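Local atomic coordinates of succinate dehydrogenase subunit A (Mycolicibacterium smegmatis MC2 51, PDB entry 6LUM), a protein that probably serves as the FAD-carrying catalytic subunit of a trimeric respiratory succinate dehydrogenase, oxidising succinate to fumarate and passing electrons on. Residues D[75-79]-D[548-552]. Coordinates in Å, arbitrary orientation, origin at the centre of the assembly. Residue numbers count along the deposited sequence, not the author numbering.
Sequences DYLAD and YMRHT
A helix-to-helix linker of the FAD-binding region packs here against the C-terminal region of the flavoprotein, where the chain runs into strand 550-556. Segment 75-79 joins helix 63-73 to helix 80-100. D75 has positive phi and closes a Schellman motif. Y76 also has positive phi (61/50). L77 follows at -135/2. D79 takes the N-cap position before the next helix, but its side chain makes no capping bond. Strand 550-556 is the middle strand of a three-stranded antiparallel sheet. The two runs point roughly the same way, 28° apart. The CA atoms of L77 and M549 are nearest, at 6.7 Å. No hydrogen bond links the segments; apolar side-chain contacts and close approaches to backbone atoms join them.

Y548 turns its ring away, and its carbonyl O accepts a hydrogen bond from R528. M549 has an extended t, t start and then chi3 m. CE of M549 lies 3.8 Å from O of Y76 and 4.3 Å from CB of Y76. L77, with chi1 t and chi2 p, reaches across the gap. CD1 of L77 lies 4.4 Å from CG of M549 and 4.1 Å from N of R550. R550 points away and makes a cation-pi contact with Y569 of strand 565-571. H551, chi1 m, turns its ring back to the linker. ND1 of H551 is hydrogen-bonded to D236, and CE1 of H551 lies 3.1 Å from O of L77. OD1 of D79 takes a hydrogen bond from N of V573; NE2 of H551 stands 3.7 Å from OD1 of D79, near the ring plane but not hydrogen-bonded.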
loop_
_atom_site.group_PDB
_atom_site.type_symbol
_atom_site.label_atom_id
_atom_site.label_comp_id
_atom_site.label_asym_id
_atom_site.label_seq_id
_atom_site.Cartn_x
_atom_site.Cartn_y
_atom_site.Cartn_z
ATOM N N ASP D 75 -29.586 33.366 -31.563
ATOM C CA ASP D 75 -30.685 34.057 -32.238
ATOM C C ASP D 75 -31.849 34.324 -31.289
ATOM O O ASP D 75 -33.015 34.257 -31.677
ATOM C CB ASP D 75 -31.156 33.283 -33.466
ATOM C CG ASP D 75 -31.732 34.186 -34.526
ATOM O OD1 ASP D 75 -32.138 35.311 -34.183
ATOM O OD2 ASP D 75 -31.781 33.775 -35.700
ATOM N N TYR D 76 -31.527 34.629 -30.036
ATOM C CA TYR D 76 -32.503 35.068 -29.042
ATOM C C TYR D 76 -33.568 34.003 -28.801
ATOM O O TYR D 76 -34.771 34.261 -28.836
ATOM C CB TYR D 76 -33.124 36.405 -29.449
ATOM C CG TYR D 76 -32.094 37.496 -29.541
ATOM C CD1 TYR D 76 -31.355 37.866 -28.430
ATOM C CD2 TYR D 76 -31.836 38.135 -30.740
ATOM C CE1 TYR D 76 -30.403 38.845 -28.506
ATOM C CE2 TYR D 76 -30.886 39.117 -30.824
ATOM C CZ TYR D 76 -30.173 39.468 -29.705
ATOM O OH TYR D 76 -29.222 40.453 -29.785
ATOM N N LEU D 77 -33.091 32.786 -28.558
ATOM C CA LEU D 77 -33.943 31.717 -28.059
ATOM C C LEU D 77 -33.266 30.956 -26.930
ATOM O O LEU D 77 -33.842 29.991 -26.424
ATOM C CB LEU D 77 -34.326 30.753 -29.172
ATOM C CG LEU D 77 -35.663 30.049 -28.990
ATOM C CD1 LEU D 77 -36.781 31.031 -29.200
ATOM C CD2 LEU D 77 -35.784 28.895 -29.941
ATOM N N ALA D 78 -32.064 31.351 -26.528
ATOM C CA ALA D 78 -31.406 30.758 -25.381
ATOM C C ALA D 78 -32.027 31.285 -24.095
ATOM O O ALA D 78 -32.777 32.259 -24.093
ATOM C CB ALA D 78 -29.909 31.058 -25.415
ATOM N N ASP D 79 -31.712 30.628 -22.987
ATOM C CA ASP D 79 -32.146 31.077 -21.673
ATOM C C ASP D 79 -30.979 31.767 -20.986
ATOM O O ASP D 79 -29.923 31.155 -20.787
ATOM C CB ASP D 79 -32.657 29.915 -20.828
ATOM C CG ASP D 79 -33.958 29.349 -21.348
ATOM O OD1 ASP D 79 -34.697 30.091 -22.023
ATOM O OD2 ASP D 79 -34.250 28.166 -21.076
ATOM N N TYR D 548 -43.520 33.675 -32.060
ATOM C CA TYR D 548 -42.760 32.435 -32.017
ATOM C C TYR D 548 -41.462 32.577 -31.239
ATOM O O TYR D 548 -40.468 31.931 -31.557
ATOM C CB TYR D 548 -42.466 31.930 -33.425
ATOM C CG TYR D 548 -43.684 31.450 -34.160
ATOM C CD1 TYR D 548 -44.371 30.328 -33.735
ATOM C CD2 TYR D 548 -44.150 32.121 -35.274
ATOM C CE1 TYR D 548 -45.483 29.894 -34.393
ATOM C CE2 TYR D 548 -45.263 31.692 -35.939
ATOM C CZ TYR D 548 -45.926 30.579 -35.493
ATOM O OH TYR D 548 -47.041 30.145 -36.160
ATOM N N MET D 549 -41.437 33.414 -30.211
ATOM C CA MET D 549 -40.276 33.403 -29.324
ATOM C C MET D 549 -40.537 32.531 -28.104
ATOM O O MET D 549 -40.510 32.976 -26.960
ATOM C CB MET D 549 -39.886 34.818 -28.923
ATOM C CG MET D 549 -38.573 34.880 -28.155
ATOM S SD MET D 549 -37.990 36.543 -27.805
ATOM C CE MET D 549 -37.385 36.996 -29.421
ATOM N N ARG D 550 -40.817 31.258 -28.362
ATOM C CA ARG D 550 -41.037 30.283 -27.310
ATOM C C ARG D 550 -40.481 28.946 -27.766
ATOM O O ARG D 550 -40.408 28.660 -28.961
ATOM C CB ARG D 550 -42.522 30.148 -26.967
ATOM C CG ARG D 550 -43.147 31.397 -26.394
ATOM C CD ARG D 550 -44.647 31.405 -26.580
ATOM N NE ARG D 550 -45.017 31.223 -27.977
ATOM C CZ ARG D 550 -46.260 31.305 -28.431
ATOM N NH1 ARG D 550 -47.253 31.570 -27.596
ATOM N NH2 ARG D 550 -46.512 31.124 -29.719
ATOM N N HIS D 551 -40.081 28.128 -26.803
ATOM C CA HIS D 551 -39.688 26.767 -27.109
ATOM C C HIS D 551 -40.921 25.954 -27.460
ATOM O O HIS D 551 -41.983 26.125 -26.860
ATOM C CB HIS D 551 -38.977 26.131 -25.922
ATOM C CG HIS D 551 -37.688 26.792 -25.556
ATOM N ND1 HIS D 551 -36.626 26.890 -26.427
ATOM C CD2 HIS D 551 -37.282 27.370 -24.403
ATOM C CE1 HIS D 551 -35.626 27.509 -25.829
ATOM N NE2 HIS D 551 -35.997 27.810 -24.600
ATOM N N THR D 552 -40.783 25.074 -28.441
ATOM C CA THR D 552 -41.835 24.134 -28.786
ATOM C C THR D 552 -41.626 22.853 -28.003
ATOM O O THR D 552 -40.502 22.364 -27.898
ATOM C CB THR D 552 -41.818 23.831 -30.282
ATOM O OG1 THR D 552 -42.041 25.035 -31.022
ATOM C CG2 THR D 552 -42.891 22.831 -30.629
#